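Local coordinates for protein lytic polysaccharide monooxygenase (PDB 4QI8) that probably cleaves cellulose oxidatively at a copper centre, using a reductant and molecular oxygen or hydrogen peroxide to break beta-1,4-glycosidic bonds, at residues G59-V70 and S117-P128. Numbering follows the deposited sequence.
Sequences GTTITYGAAPSV and SNGKSSFPVKIP
In the three-stranded antiparallel sheet of this AA9 beta-sandwich, strand 61-67 is paired on one flank with edge strand 122-126, and Tyr64 and Phe123 form one of its hydrogen-bonded pairs. Tyr64 N gives a nearly straight bond to Phe123 O (2.9 Å), lying in the carbonyl plane, while Phe123 N returns to Tyr64 O along a more bent path. Ile62 and Val125 also exchange two backbone bonds, both fairly straight, with each donor tilted out of the acceptor's carbonyl plane, and Ile127 N reaches Thr60 O at 2.9 Å. Ile62, Tyr64, Phe123 and Val125 turn to the inner face, where Phe78 of strand 76-82 touches Phe123 and Val125, and the Tyr64 hydroxyl bonds Ser159 on strand 155-166. On the other face Thr61 CG2 lies beside Pro124 CB (3.6 Å), the two side chains pointing the same way. Lys126 bends at chi2 and chi3 (51° and 101°), so that its chain crosses the Thr61 side chain at about a right angle and NZ reaches Gly59 O (3.1 Å).

Past the cis peptide bond before Pro68 the two backbones meet again: Val70 N bonds Lys120 O, and Gly119 N within the type II turn 117-120 bonds Val70 O (2.7 Å), almost straight in front of that carbonyl. Val70 CG2 meets the Phe123 ring at its edge, in plane, 3.8 Å from CE1. A water links Ser69 OG to Gly119 O. Val70, two residues before the copper ligand His72, is thus held by two backbone bonds and an aromatic edge, which tie segment 117-128 to the chain entering the metal site.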
loop_
_atom_site.group_PDB
_atom_site.type_symbol
_atom_site.label_atom_id
_atom_site.label_comp_id
_atom_site.label_asym_id
_atom_site.label_seq_id
_atom_site.Cartn_x
_atom_site.Cartn_y
_atom_site.Cartn_z
ATOM N N GLY A 59 -6.916 12.565 -9.952
ATOM C CA GLY A 59 -8.301 12.311 -10.297
ATOM C C GLY A 59 -8.487 11.138 -11.239
ATOM O O GLY A 59 -9.620 10.780 -11.555
ATOM N N THR A 60 -7.388 10.541 -11.690
ATOM C CA THR A 60 -7.468 9.382 -12.574
ATOM C C THR A 60 -7.163 8.097 -11.813
ATOM O O THR A 60 -6.762 8.124 -10.646
ATOM C CB THR A 60 -6.508 9.503 -13.775
ATOM O OG1 THR A 60 -5.152 9.429 -13.325
ATOM C CG2 THR A 60 -6.728 10.816 -14.522
ATOM N N THR A 61 -7.383 6.981 -12.496
ATOM C CA THR A 61 -7.180 5.658 -11.939
ATOM C C THR A 61 -6.036 4.989 -12.660
ATOM O O THR A 61 -6.055 4.863 -13.883
ATOM C CB THR A 61 -8.418 4.786 -12.140
ATOM O OG1 THR A 61 -9.514 5.349 -11.420
ATOM C CG2 THR A 61 -8.179 3.370 -11.642
ATOM N N ILE A 62 -5.055 4.533 -11.894
ATOM C CA ILE A 62 -3.936 3.791 -12.451
ATOM C C ILE A 62 -4.034 2.356 -11.969
ATOM O O ILE A 62 -4.994 1.981 -11.298
ATOM C CB ILE A 62 -2.602 4.435 -12.073
ATOM C CG1 ILE A 62 -2.406 4.452 -10.556
ATOM C CG2 ILE A 62 -2.553 5.855 -12.620
ATOM C CD1 ILE A 62 -1.078 5.035 -10.110
ATOM N N THR A 63 -3.058 1.542 -12.327
ATOM C CA THR A 63 -3.152 0.126 -12.021
ATOM C C THR A 63 -1.874 -0.319 -11.322
ATOM O O THR A 63 -0.790 -0.034 -11.807
ATOM C CB THR A 63 -3.385 -0.699 -13.310
ATOM O OG1 THR A 63 -4.586 -0.265 -13.961
ATOM C CG2 THR A 63 -3.505 -2.171 -12.990
ATOM N N TYR A 64 -2.023 -0.993 -10.181
ATOM C CA TYR A 64 -0.895 -1.584 -9.462
ATOM C C TYR A 64 -0.965 -3.092 -9.667
ATOM O O TYR A 64 -1.984 -3.714 -9.368
ATOM C CB TYR A 64 -0.949 -1.230 -7.965
ATOM C CG TYR A 64 0.392 -0.910 -7.346
ATOM C CD1 TYR A 64 1.422 -1.838 -7.352
ATOM C CD2 TYR A 64 0.634 0.318 -6.740
ATOM C CE1 TYR A 64 2.662 -1.538 -6.781
ATOM C CE2 TYR A 64 1.862 0.614 -6.173
ATOM C CZ TYR A 64 2.871 -0.315 -6.185
ATOM O OH TYR A 64 4.073 -0.000 -5.594
ATOM N N GLY A 65 0.112 -3.659 -10.192
ATOM C CA GLY A 65 0.158 -5.071 -10.503
ATOM C C GLY A 65 0.770 -5.915 -9.402
ATOM O O GLY A 65 1.668 -5.458 -8.686
ATOM N N ALA A 66 0.279 -7.148 -9.287
ATOM C CA ALA A 66 0.824 -8.188 -8.415
ATOM C C ALA A 66 1.460 -9.285 -9.263
ATOM O O ALA A 66 1.120 -9.445 -10.440
ATOM C CB ALA A 66 -0.286 -8.807 -7.578
ATOM N N ALA A 67 2.376 -10.037 -8.675
ATOM C CA ALA A 67 2.891 -11.222 -9.345
ATOM C C ALA A 67 3.215 -12.310 -8.316
ATOM O O ALA A 67 4.064 -12.060 -7.440
ATOM C CB ALA A 67 4.128 -10.868 -10.149
ATOM N N PRO A 68 2.604 -13.492 -8.367
ATOM C CA PRO A 68 1.466 -13.870 -9.218
ATOM C C PRO A 68 0.223 -13.251 -8.567
ATOM O O PRO A 68 0.342 -12.267 -7.844
ATOM C CB PRO A 68 1.490 -15.415 -9.109
ATOM C CG PRO A 68 1.907 -15.633 -7.685
ATOM C CD PRO A 68 2.990 -14.580 -7.449
ATOM N N SER A 69 -0.970 -13.730 -8.898
ATOM C CA SER A 69 -2.183 -13.135 -8.367
ATOM C C SER A 69 -2.251 -13.283 -6.848
ATOM O O SER A 69 -1.757 -14.248 -6.311
ATOM C CB SER A 69 -3.402 -13.820 -8.975
ATOM O OG SER A 69 -3.359 -13.691 -10.408
ATOM N N VAL A 70 -2.857 -12.304 -6.204
ATOM C CA VAL A 70 -3.082 -12.347 -4.763
ATOM C C VAL A 70 -3.967 -13.543 -4.422
ATOM O O VAL A 70 -5.011 -13.746 -5.047
ATOM C CB VAL A 70 -3.766 -11.049 -4.298
ATOM C CG1 VAL A 70 -4.200 -11.147 -2.840
ATOM C CG2 VAL A 70 -2.841 -9.862 -4.512
ATOM N N SER A 117 -10.065 -9.024 -3.321
ATOM C CA SER A 117 -8.689 -9.089 -3.801
ATOM C C SER A 117 -8.278 -10.510 -4.182
ATOM O O SER A 117 -7.272 -10.695 -4.877
ATOM C CB SER A 117 -7.723 -8.514 -2.763
ATOM O OG SER A 117 -7.869 -9.165 -1.519
ATOM N N ASN A 118 -9.056 -11.512 -3.763
ATOM C CA ASN A 118 -8.722 -12.897 -4.059
ATOM C C ASN A 118 -8.708 -13.153 -5.553
ATOM O O ASN A 118 -9.704 -12.903 -6.249
ATOM C CB ASN A 118 -9.744 -13.838 -3.431
ATOM C CG ASN A 118 -9.276 -15.270 -3.404
ATOM O OD1 ASN A 118 -8.072 -15.547 -3.434
ATOM N ND2 ASN A 118 -10.226 -16.199 -3.346
ATOM N N GLY A 119 -7.574 -13.657 -6.034
ATOM C CA GLY A 119 -7.416 -14.018 -7.427
ATOM C C GLY A 119 -7.105 -12.859 -8.342
ATOM O O GLY A 119 -7.017 -13.047 -9.557
ATOM N N LYS A 120 -6.931 -11.665 -7.788
ATOM C CA LYS A 120 -6.636 -10.501 -8.618
ATOM C C LYS A 120 -5.146 -10.366 -8.901
ATOM O O LYS A 120 -4.304 -10.579 -8.020
ATOM C CB LYS A 120 -7.154 -9.215 -7.975
ATOM C CG LYS A 120 -8.659 -9.180 -7.759
ATOM C CD LYS A 120 -9.449 -9.255 -9.058
ATOM C CE LYS A 120 -10.918 -8.931 -8.828
ATOM N NZ LYS A 120 -11.624 -9.930 -7.985
ATOM N N SER A 121 -4.837 -10.004 -10.144
ATOM C CA SER A 121 -3.463 -9.813 -10.616
ATOM C C SER A 121 -3.080 -8.338 -10.682
ATOM O O SER A 121 -1.926 -7.995 -10.939
ATOM C CB SER A 121 -3.311 -10.424 -12.022
ATOM O OG SER A 121 -4.247 -9.850 -12.928
ATOM N N SER A 122 -4.061 -7.463 -10.500
ATOM C CA SER A 122 -3.811 -6.038 -10.508
ATOM C C SER A 122 -5.001 -5.338 -9.858
ATOM O O SER A 122 -6.079 -5.925 -9.705
ATOM C CB SER A 122 -3.564 -5.536 -11.923
ATOM O OG SER A 122 -4.708 -5.692 -12.730
ATOM N N PHE A 123 -4.788 -4.079 -9.488
ATOM C CA PHE A 123 -5.758 -3.308 -8.723
ATOM C C PHE A 123 -5.852 -1.887 -9.248
ATOM O O PHE A 123 -4.835 -1.235 -9.435
ATOM C CB PHE A 123 -5.356 -3.274 -7.250
ATOM C CG PHE A 123 -5.340 -4.627 -6.637
ATOM C CD1 PHE A 123 -4.188 -5.398 -6.628
ATOM C CD2 PHE A 123 -6.510 -5.177 -6.142
ATOM C CE1 PHE A 123 -4.215 -6.669 -6.107
ATOM C CE2 PHE A 123 -6.531 -6.444 -5.628
ATOM C CZ PHE A 123 -5.388 -7.191 -5.618
ATOM N N PRO A 124 -7.077 -1.402 -9.483
ATOM C CA PRO A 124 -7.249 -0.002 -9.851
ATOM C C PRO A 124 -7.100 0.867 -8.625
ATOM O O PRO A 124 -7.702 0.591 -7.584
ATOM C CB PRO A 124 -8.685 0.046 -10.365
ATOM C CG PRO A 124 -9.382 -1.015 -9.601
ATOM C CD PRO A 124 -8.366 -2.114 -9.445
ATOM N N VAL A 125 -6.285 1.900 -8.748
ATOM C CA VAL A 125 -6.011 2.809 -7.651
ATOM C C VAL A 125 -6.453 4.191 -8.082
ATOM O O VAL A 125 -5.883 4.776 -8.998
ATOM C CB VAL A 125 -4.507 2.844 -7.287
ATOM C CG1 VAL A 125 -4.270 3.771 -6.124
ATOM C CG2 VAL A 125 -3.976 1.453 -6.963
ATOM N N LYS A 126 -7.497 4.699 -7.441
ATOM C CA LYS A 126 -8.004 6.020 -7.772
ATOM C C LYS A 126 -7.236 7.096 -7.010
ATOM O O LYS A 126 -7.236 7.135 -5.776
ATOM C CB LYS A 126 -9.509 6.131 -7.502
ATOM C CG LYS A 126 -10.135 7.476 -7.939
ATOM C CD LYS A 126 -9.811 7.880 -9.401
ATOM C CE LYS A 126 -10.955 7.600 -10.374
ATOM N NZ LYS A 126 -10.561 7.865 -11.799
ATOM N N ILE A 127 -6.568 7.959 -7.761
ATOM C CA ILE A 127 -5.800 9.056 -7.192
ATOM C C ILE A 127 -6.744 10.237 -6.938
ATOM O O ILE A 127 -7.413 10.694 -7.862
ATOM C CB ILE A 127 -4.688 9.497 -8.168
ATOM C CG1 ILE A 127 -3.773 8.316 -8.538
ATOM C CG2 ILE A 127 -3.878 10.646 -7.589
ATOM C CD1 ILE A 127 -2.988 7.697 -7.371
ATOM N N PRO A 128 -6.818 10.732 -5.691
ATOM C CA PRO A 128 -7.725 11.853 -5.402
ATOM C C PRO A 128 -7.495 13.066 -6.300
ATOM O O PRO A 128 -6.359 13.401 -6.617
ATOM C CB PRO A 128 -7.392 12.203 -3.953
ATOM C CG PRO A 128 -6.911 10.915 -3.374
ATOM C CD PRO A 128 -6.140 10.260 -4.468
HETATM O O HOH W 1 -5.713 -14.924 -10.933
#